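PDB 3KZX: HAD-superfamily hydrolase, subfamily IA, variant 1 from Ehrlichia chaffeensis, which probably catalyses the hydrolysis of 2-phosphoglycolate to glycolate and inorganic phosphate. Local coordinates for residues A[32-37]-A[88-93]; A[43-48]-A[61-66]; A[109-114]-A[216-221]. All blocks are in the same frame, centred on the assembly; numbering follows the deposited sequence. Where two conformers were deposited one is given.

Interaction 1: A[32-37]-A[88-93]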
# COMPACT_ATOMS: atom_id res chain seq x y z
N TRP A 32 -1.31 -0.34 1.72
CA TRP A 32 -2.18 0.72 1.27
C TRP A 32 -1.43 1.61 0.24
O TRP A 32 -1.59 1.46 -0.98
CB TRP A 32 -2.70 1.49 2.51
CG TRP A 32 -3.67 2.55 2.25
CD1 TRP A 32 -3.47 3.89 2.42
CD2 TRP A 32 -4.99 2.41 1.72
NE1 TRP A 32 -4.59 4.58 2.05
CE2 TRP A 32 -5.54 3.70 1.62
CE3 TRP A 32 -5.77 1.31 1.32
CZ2 TRP A 32 -6.83 3.93 1.15
CZ3 TRP A 32 -7.05 1.55 0.84
CH2 TRP A 32 -7.57 2.85 0.76
N TYR A 33 -0.54 2.47 0.71
CA TYR A 33 0.13 3.40 -0.18
C TYR A 33 1.07 2.66 -1.14
O TYR A 33 1.87 1.86 -0.71
CB TYR A 33 0.94 4.42 0.61
CG TYR A 33 0.16 5.53 1.29
CD1 TYR A 33 -0.97 6.11 0.69
CD2 TYR A 33 0.57 6.03 2.49
CE1 TYR A 33 -1.67 7.11 1.33
CE2 TYR A 33 -0.11 7.07 3.14
CZ TYR A 33 -1.23 7.59 2.57
OH TYR A 33 -1.86 8.64 3.21
N ASN A 34 0.96 2.95 -2.44
CA ASN A 34 1.81 2.37 -3.49
C ASN A 34 1.57 0.87 -3.78
O ASN A 34 2.29 0.26 -4.58
CB ASN A 34 3.27 2.72 -3.24
CG ASN A 34 3.44 4.22 -3.03
OD1 ASN A 34 3.14 5.02 -3.92
ND2 ASN A 34 3.86 4.62 -1.83
N THR A 35 0.53 0.32 -3.17
CA THR A 35 0.01 -1.00 -3.50
C THR A 35 -1.45 -0.79 -3.91
O THR A 35 -1.74 -0.56 -5.10
CB THR A 35 0.23 -1.99 -2.30
OG1 THR A 35 1.65 -2.05 -2.03
CG2 THR A 35 -0.31 -3.42 -2.64
N LEU A 36 -2.38 -0.80 -2.96
CA LEU A 36 -3.76 -0.49 -3.35
C LEU A 36 -3.91 0.93 -3.95
O LEU A 36 -4.67 1.12 -4.91
CB LEU A 36 -4.75 -0.70 -2.20
CG LEU A 36 -5.05 -2.15 -1.77
CD1 LEU A 36 -5.80 -2.19 -0.41
CD2 LEU A 36 -5.82 -2.93 -2.89
N ILE A 37 -3.24 1.91 -3.37
CA ILE A 37 -3.41 3.32 -3.68
C ILE A 37 -2.24 3.87 -4.50
O ILE A 37 -1.07 3.62 -4.20
CB ILE A 37 -3.53 4.13 -2.37
CG1 ILE A 37 -4.91 3.89 -1.74
CG2 ILE A 37 -3.20 5.67 -2.59
CD1 ILE A 37 -6.07 4.57 -2.51
N LEU A 88 10.66 10.60 1.31
CA LEU A 88 10.16 11.67 2.16
C LEU A 88 8.66 11.82 2.01
O LEU A 88 7.95 11.98 3.01
CB LEU A 88 10.84 13.02 1.85
CG LEU A 88 12.09 13.31 2.66
CD1 LEU A 88 13.08 12.13 2.64
CD2 LEU A 88 12.77 14.62 2.23
N TYR A 89 8.19 11.70 0.76
CA TYR A 89 6.80 11.86 0.43
C TYR A 89 5.95 10.78 1.10
O TYR A 89 4.95 11.12 1.74
CB TYR A 89 6.62 11.83 -1.10
CG TYR A 89 5.22 11.96 -1.61
CD1 TYR A 89 4.45 13.08 -1.35
CD2 TYR A 89 4.67 10.98 -2.41
CE1 TYR A 89 3.16 13.22 -1.87
CE2 TYR A 89 3.39 11.12 -2.93
CZ TYR A 89 2.64 12.23 -2.64
OH TYR A 89 1.38 12.36 -3.16
N GLU A 90 6.30 9.51 0.93
CA GLU A 90 5.56 8.44 1.63
C GLU A 90 5.61 8.60 3.15
O GLU A 90 4.61 8.33 3.83
CB GLU A 90 6.11 7.05 1.32
CG GLU A 90 5.15 5.91 1.73
CD GLU A 90 5.41 4.59 0.99
OE1 GLU A 90 6.49 4.46 0.38
OE2 GLU A 90 4.54 3.69 1.03
N ASN A 91 6.78 8.94 3.67
CA ASN A 91 6.93 9.19 5.12
C ASN A 91 5.93 10.24 5.63
O ASN A 91 5.31 10.06 6.68
CB ASN A 91 8.36 9.61 5.49
CG ASN A 91 9.37 8.46 5.43
OD1 ASN A 91 10.58 8.70 5.55
ND2 ASN A 91 8.91 7.23 5.24
N SER A 92 5.74 11.28 4.84
CA SER A 92 4.89 12.42 5.20
C SER A 92 3.42 12.03 5.17
O SER A 92 2.65 12.38 6.07
CB SER A 92 5.14 13.60 4.24
OG SER A 92 4.13 14.58 4.34
N LEU A 93 3.04 11.31 4.12
CA LEU A 93 1.68 10.80 3.95
C LEU A 93 1.29 9.87 5.08
O LEU A 93 0.16 9.92 5.55
CB LEU A 93 1.53 10.04 2.63
CG LEU A 93 1.63 10.82 1.30
CD1 LEU A 93 1.45 9.85 0.10
CD2 LEU A 93 0.61 11.97 1.26
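Y33 and E90 bring the two backbones nearest, with 7.6 Å between their CA atoms, where the short helix 32-36 meets helix segment 88-93 at 114° between N-to-C directions. Residues 32-35 finish the first HAD motif and are already in the wide pi-type turn of the squiggle, in which I37 N donates to W32 O over 2.9 Å. Y33 stands where most HAD phosphatases have the second aspartate of DxDx(T/V), the usual general acid, so its part in any catalysis is uncertain. The second segment belongs to the helical cap, so the contact joins core to cap.

The aromatic ring of Y33 is clamped between two carbons. CD1 of L93 stands over the centre of one face, 4.2 Å from the Y33 ring centroid and almost on the ring normal, a CH-pi contact; W32 CD1 lies over the opposite face, offset toward the rim. Leucine suits this place because CD1 covers the ring centre while L93 CB reaches the rim, 3.4 Å from Y33 CE2.

Beside this apolar clamp runs a polar bridge. E90, with CG anti to the backbone N and an extended chain, and N34 come from opposite directions, their carboxylate and amide planes 82° apart. N34 ND2 donates weakly to E90 OE2 over 3.1 Å at 143°, while OD1 is held by T39.

Packing on both faces thus limits the tilt of the tyrosine ring and hydrogen bonds to D100 and K128 hold its hydroxyl, whereas the N34-E90 bond ties cap to core weakly.

Interaction 2: A[43-48]-A[61-66]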
# COMPACT_ATOMS: atom_id res chain seq x y z
N ILE A 43 -1.74 14.31 -6.47
CA ILE A 43 -0.72 14.72 -5.50
C ILE A 43 -1.17 16.01 -4.80
O ILE A 43 -1.64 16.93 -5.46
CB ILE A 43 0.64 14.96 -6.17
CG1 ILE A 43 1.26 13.64 -6.63
CG2 ILE A 43 1.61 15.68 -5.23
CD1 ILE A 43 2.55 13.81 -7.45
N ASP A 44 -1.08 16.05 -3.46
CA ASP A 44 -1.36 17.28 -2.72
C ASP A 44 -0.09 18.12 -2.76
O ASP A 44 0.95 17.70 -2.25
CB ASP A 44 -1.78 17.00 -1.27
CG ASP A 44 -2.27 18.24 -0.54
OD1 ASP A 44 -2.88 18.07 0.53
OD2 ASP A 44 -2.05 19.39 -1.02
N ARG A 45 -0.18 19.29 -3.41
CA ARG A 45 0.98 20.16 -3.59
C ARG A 45 1.57 20.57 -2.26
O ARG A 45 2.79 20.65 -2.13
CB ARG A 45 0.61 21.40 -4.41
CG ARG A 45 0.24 21.11 -5.87
CD ARG A 45 -0.13 22.38 -6.63
NE ARG A 45 -0.44 22.10 -8.03
CZ ARG A 45 -1.55 21.50 -8.44
NH1 ARG A 45 -2.49 21.10 -7.57
NH2 ARG A 45 -1.74 21.28 -9.73
N THR A 46 0.71 20.83 -1.28
CA THR A 46 1.16 21.27 0.05
C THR A 46 2.14 20.26 0.60
O THR A 46 3.22 20.64 1.08
CB THR A 46 0.01 21.47 1.03
OG1 THR A 46 -0.92 22.39 0.45
CG2 THR A 46 0.51 22.07 2.35
N THR A 47 1.79 18.98 0.48
CA THR A 47 2.67 17.91 0.93
C THR A 47 3.98 17.90 0.17
O THR A 47 5.03 17.77 0.78
CB THR A 47 2.02 16.54 0.80
OG1 THR A 47 0.78 16.54 1.52
CG2 THR A 47 2.94 15.48 1.41
N PHE A 48 3.93 18.05 -1.15
CA PHE A 48 5.19 18.02 -1.90
C PHE A 48 6.02 19.30 -1.73
O PHE A 48 7.24 19.23 -1.78
CB PHE A 48 5.00 17.62 -3.37
CG PHE A 48 5.92 16.53 -3.80
CD1 PHE A 48 7.24 16.79 -4.11
CD2 PHE A 48 5.48 15.22 -3.89
CE1 PHE A 48 8.09 15.79 -4.48
CE2 PHE A 48 6.33 14.21 -4.25
CZ PHE A 48 7.64 14.49 -4.53
N ASP A 61 7.34 26.62 -8.02
CA ASP A 61 5.92 26.91 -8.14
C ASP A 61 5.29 25.77 -8.93
O ASP A 61 5.57 25.60 -10.11
CB ASP A 61 5.71 28.25 -8.85
CG ASP A 61 4.25 28.69 -8.89
OD1 ASP A 61 3.99 29.82 -9.37
OD2 ASP A 61 3.37 27.95 -8.46
N LEU A 62 4.46 25.00 -8.25
CA LEU A 62 3.71 23.90 -8.83
C LEU A 62 2.26 24.30 -9.03
O LEU A 62 1.46 23.50 -9.52
CB LEU A 62 3.74 22.68 -7.88
CG LEU A 62 5.11 22.12 -7.54
CD1 LEU A 62 4.98 20.99 -6.54
CD2 LEU A 62 5.85 21.67 -8.81
N ASP A 63 1.89 25.51 -8.61
CA ASP A 63 0.48 25.88 -8.55
C ASP A 63 -0.16 25.97 -9.94
O ASP A 63 -1.34 25.70 -10.07
CB ASP A 63 0.26 27.22 -7.84
CG ASP A 63 0.43 27.13 -6.33
OD1 ASP A 63 0.43 26.03 -5.77
OD2 ASP A 63 0.55 28.19 -5.71
N SER A 64 0.61 26.32 -10.96
CA SER A 64 0.09 26.42 -12.32
C SER A 64 0.28 25.12 -13.13
O SER A 64 -0.15 25.02 -14.25
CB SER A 64 0.73 27.61 -13.04
OG SER A 64 2.16 27.54 -13.07
N ILE A 65 0.90 24.12 -12.53
CA ILE A 65 1.12 22.89 -13.26
C ILE A 65 -0.08 21.96 -13.10
O ILE A 65 -0.47 21.62 -11.97
CB ILE A 65 2.42 22.22 -12.84
CG1 ILE A 65 3.59 23.18 -13.09
CG2 ILE A 65 2.65 20.96 -13.65
CD1 ILE A 65 4.91 22.61 -12.74
N PRO A 66 -0.67 21.55 -14.22
CA PRO A 66 -1.77 20.60 -14.11
C PRO A 66 -1.39 19.39 -13.27
O PRO A 66 -0.28 18.86 -13.37
CB PRO A 66 -2.04 20.21 -15.56
CG PRO A 66 -1.58 21.36 -16.36
CD PRO A 66 -0.36 21.86 -15.62
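R45, in the first turn of a capped helix, reaches across to the type I beta turn L62-I65, its guanidinium bridging two carbonyls of this loop of the helical HAD cap. The CA atoms of R45 and L62 are 7.0 Å apart. Arginine suits the task because its chain, extended from CG to NE, can meet both acceptors at once, L62 O with NE and I65 O with NH2, each oxygen lying near the guanidinium plane.

The tight part is this pair of bonds. R45 NE donates to L62 O over 2.8 Å, with the donor 54° above the carbonyl plane. R45 NH2 meets I65 O at 2.6 Å, almost end-on to that C=O, and NH1 goes on to N67. Alongside the aliphatic part of the chain, L62 CB packs 4.1 Å from R45 CD; the leucine is buried, and I65 turns its side chain to I70 and Y73 of helix 70-78.

The outer side is looser. D63 is exposed, and across the contact its OD1 comes to 3.8 Å from R45 CD; that oxygen lies 4.6 Å from R45 NE, too far for a salt bridge, and is bound instead by the hydroxyl of Y49. The opposite charges may still attract weakly. Two other aspartates act locally: D44 caps the helix by accepting from T46 N, and D61 OD2 takes D63 N in an Asx turn. L62 O, finally, is held twice, by R45 NE on one face of its plane and by I65 N, 3.1 Å away, on the other.

Interaction 3: A[109-114]-A[216-221]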
# COMPACT_ATOMS: atom_id res chain seq x y z
N ILE A 109 -10.07 -2.59 -7.12
CA ILE A 109 -11.44 -2.93 -6.71
C ILE A 109 -11.90 -4.28 -7.28
O ILE A 109 -12.53 -5.06 -6.58
CB ILE A 109 -12.48 -1.86 -7.14
CG1 ILE A 109 -12.50 -0.73 -6.12
CG2 ILE A 109 -13.92 -2.49 -7.15
CD1 ILE A 109 -13.64 -0.88 -5.12
N GLU A 110 -11.59 -4.55 -8.55
CA GLU A 110 -11.95 -5.85 -9.14
C GLU A 110 -11.35 -7.02 -8.36
O GLU A 110 -12.03 -8.04 -8.15
CB GLU A 110 -11.56 -5.94 -10.60
CG GLU A 110 -12.46 -5.08 -11.44
CD GLU A 110 -11.83 -4.61 -12.71
OE1 GLU A 110 -11.34 -3.45 -12.75
OE2 GLU A 110 -11.87 -5.39 -13.68
N LEU A 111 -10.10 -6.87 -7.92
CA LEU A 111 -9.46 -7.90 -7.11
C LEU A 111 -10.07 -8.05 -5.72
O LEU A 111 -10.38 -9.18 -5.26
CB LEU A 111 -7.94 -7.63 -7.03
CG LEU A 111 -7.20 -8.51 -6.06
CD1 LEU A 111 -7.34 -9.97 -6.49
CD2 LEU A 111 -5.69 -8.07 -5.97
N LEU A 112 -10.29 -6.93 -5.03
CA LEU A 112 -10.95 -7.02 -3.74
C LEU A 112 -12.29 -7.70 -3.86
O LEU A 112 -12.64 -8.58 -3.05
CB LEU A 112 -11.12 -5.62 -3.10
CG LEU A 112 -9.83 -4.81 -2.84
CD1 LEU A 112 -10.17 -3.40 -2.42
CD2 LEU A 112 -8.95 -5.45 -1.77
N ASP A 113 -13.04 -7.33 -4.90
CA ASP A 113 -14.38 -7.85 -5.04
C ASP A 113 -14.37 -9.34 -5.39
O ASP A 113 -15.19 -10.10 -4.90
CB ASP A 113 -15.18 -7.04 -6.05
CG ASP A 113 -16.66 -7.06 -5.75
OD1 ASP A 113 -17.08 -6.53 -4.69
OD2 ASP A 113 -17.37 -7.70 -6.54
N THR A 114 -13.43 -9.76 -6.22
CA THR A 114 -13.23 -11.18 -6.51
C THR A 114 -12.89 -11.97 -5.24
O THR A 114 -13.45 -13.02 -4.98
CB THR A 114 -12.13 -11.35 -7.58
OG1 THR A 114 -12.67 -10.93 -8.83
CG2 THR A 114 -11.73 -12.79 -7.74
N LYS A 216 3.05 -6.75 -11.85
CA LYS A 216 3.10 -5.32 -12.15
C LYS A 216 1.72 -4.64 -12.00
O LYS A 216 1.62 -3.43 -11.85
CB LYS A 216 3.67 -5.11 -13.55
CG LYS A 216 5.13 -5.48 -13.65
CD LYS A 216 5.68 -5.23 -15.03
CE LYS A 216 7.20 -5.45 -15.06
NZ LYS A 216 7.67 -5.65 -16.49
N ASN A 217 0.66 -5.43 -11.97
CA ASN A 217 -0.68 -4.86 -11.86
C ASN A 217 -1.65 -5.83 -11.22
O ASN A 217 -1.38 -7.02 -11.15
CB ASN A 217 -1.15 -4.43 -13.24
CG ASN A 217 -1.30 -5.59 -14.17
OD1 ASN A 217 -2.14 -6.44 -13.94
ND2 ASN A 217 -0.46 -5.67 -15.19
N PHE A 218 -2.78 -5.30 -10.78
CA PHE A 218 -3.76 -6.10 -10.06
C PHE A 218 -4.58 -7.01 -10.94
O PHE A 218 -5.19 -7.96 -10.45
CB PHE A 218 -4.67 -5.19 -9.25
CG PHE A 218 -4.05 -4.66 -8.02
CD1 PHE A 218 -3.55 -5.53 -7.05
CD2 PHE A 218 -3.96 -3.31 -7.80
CE1 PHE A 218 -2.96 -5.03 -5.90
CE2 PHE A 218 -3.37 -2.83 -6.68
CZ PHE A 218 -2.87 -3.68 -5.72
N TYR A 219 -4.62 -6.76 -12.25
CA TYR A 219 -5.35 -7.66 -13.16
C TYR A 219 -4.64 -9.03 -13.23
O TYR A 219 -5.27 -10.09 -13.13
CB TYR A 219 -5.50 -7.05 -14.58
CG TYR A 219 -6.06 -5.63 -14.68
CD1 TYR A 219 -7.41 -5.36 -14.45
CD2 TYR A 219 -5.23 -4.57 -15.06
CE1 TYR A 219 -7.92 -4.05 -14.57
CE2 TYR A 219 -5.73 -3.28 -15.19
CZ TYR A 219 -7.07 -3.02 -14.94
OH TYR A 219 -7.54 -1.72 -15.07
N ASP A 220 -3.32 -9.01 -13.34
CA ASP A 220 -2.52 -10.23 -13.36
C ASP A 220 -2.58 -10.98 -12.03
O ASP A 220 -2.66 -12.21 -12.03
CB ASP A 220 -1.06 -9.96 -13.75
CG ASP A 220 -0.92 -9.44 -15.21
OD1 ASP A 220 -1.75 -9.78 -16.07
OD2 ASP A 220 0.04 -8.71 -15.49
N ILE A 221 -2.62 -10.24 -10.92
CA ILE A 221 -2.71 -10.88 -9.61
C ILE A 221 -4.07 -11.54 -9.47
O ILE A 221 -4.16 -12.68 -9.00
CB ILE A 221 -2.52 -9.90 -8.47
CG1 ILE A 221 -1.07 -9.37 -8.46
CG2 ILE A 221 -2.91 -10.56 -7.11
CD1 ILE A 221 -0.80 -8.19 -7.47
O HOH W 1 -10.06 -1.70 -14.12
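With chi1 at 172°, L111 carries CG away from its backbone N and sends CD2 toward helix 218-229, while F218, its CG beside the backbone N (chi1 -77°), brings its ring to the same place. The two side chains cross at about a right angle, and L111 CD2 comes to 3.5 Å from F218 CD1. That methyl also rests against I221 CG2 at 3.9 Å. Leucine fits here because one of its methyls can lie in the angle between the ring and the isoleucine and touch both. F30 of strand 27-30, an inner strand of the parallel sheet, is touched by both L111 and F218, and the F218 ring stacks on Y203: the two helices flank the same side of the HAD core sheet.

Toward solvent the chemistry changes. E110 OE1 lies at the edge of the Y219 ring, 3.9 Å from CE1, with carboxylate and ring planes 67° apart. A water donates to E110 OE1 over 2.6 Å and sits 2.7 Å from Y219 OH, near the plane of the ring. At the helix start, N217 is the N-cap, its OD1 accepting from D220 N at 2.9 Å.

Between the two segments there is no direct hydrogen bond, although T114 OG1 bonds R222 NE one residue on. The buried part therefore has no polar group to satisfy across it, while the water lets acid and phenol share a link without touching.

The three contacts run along the protein from cap to core. Interaction 2 is nested in the chain loop closed by interaction 1, and their centres lie about 17 Å apart; they touch where Y89 CD1 packs 3.5 Å from F48 CD2, so helix 45-54 packs on helix 82-95, and the loop 61-66 joins through R45. Interaction 3, centred about 19 Å from interaction 1, touches segment 32-37 directly, F218 CE2 lying 3.2 Å from T35 O. Between interactions 2 and 3 the nearest atoms are about 17 Å apart. Segment 32-37, with the end of the first HAD motif, therefore stands between cap and C-terminal helix, and interaction 1 probably borders the active-site cleft expected for this family.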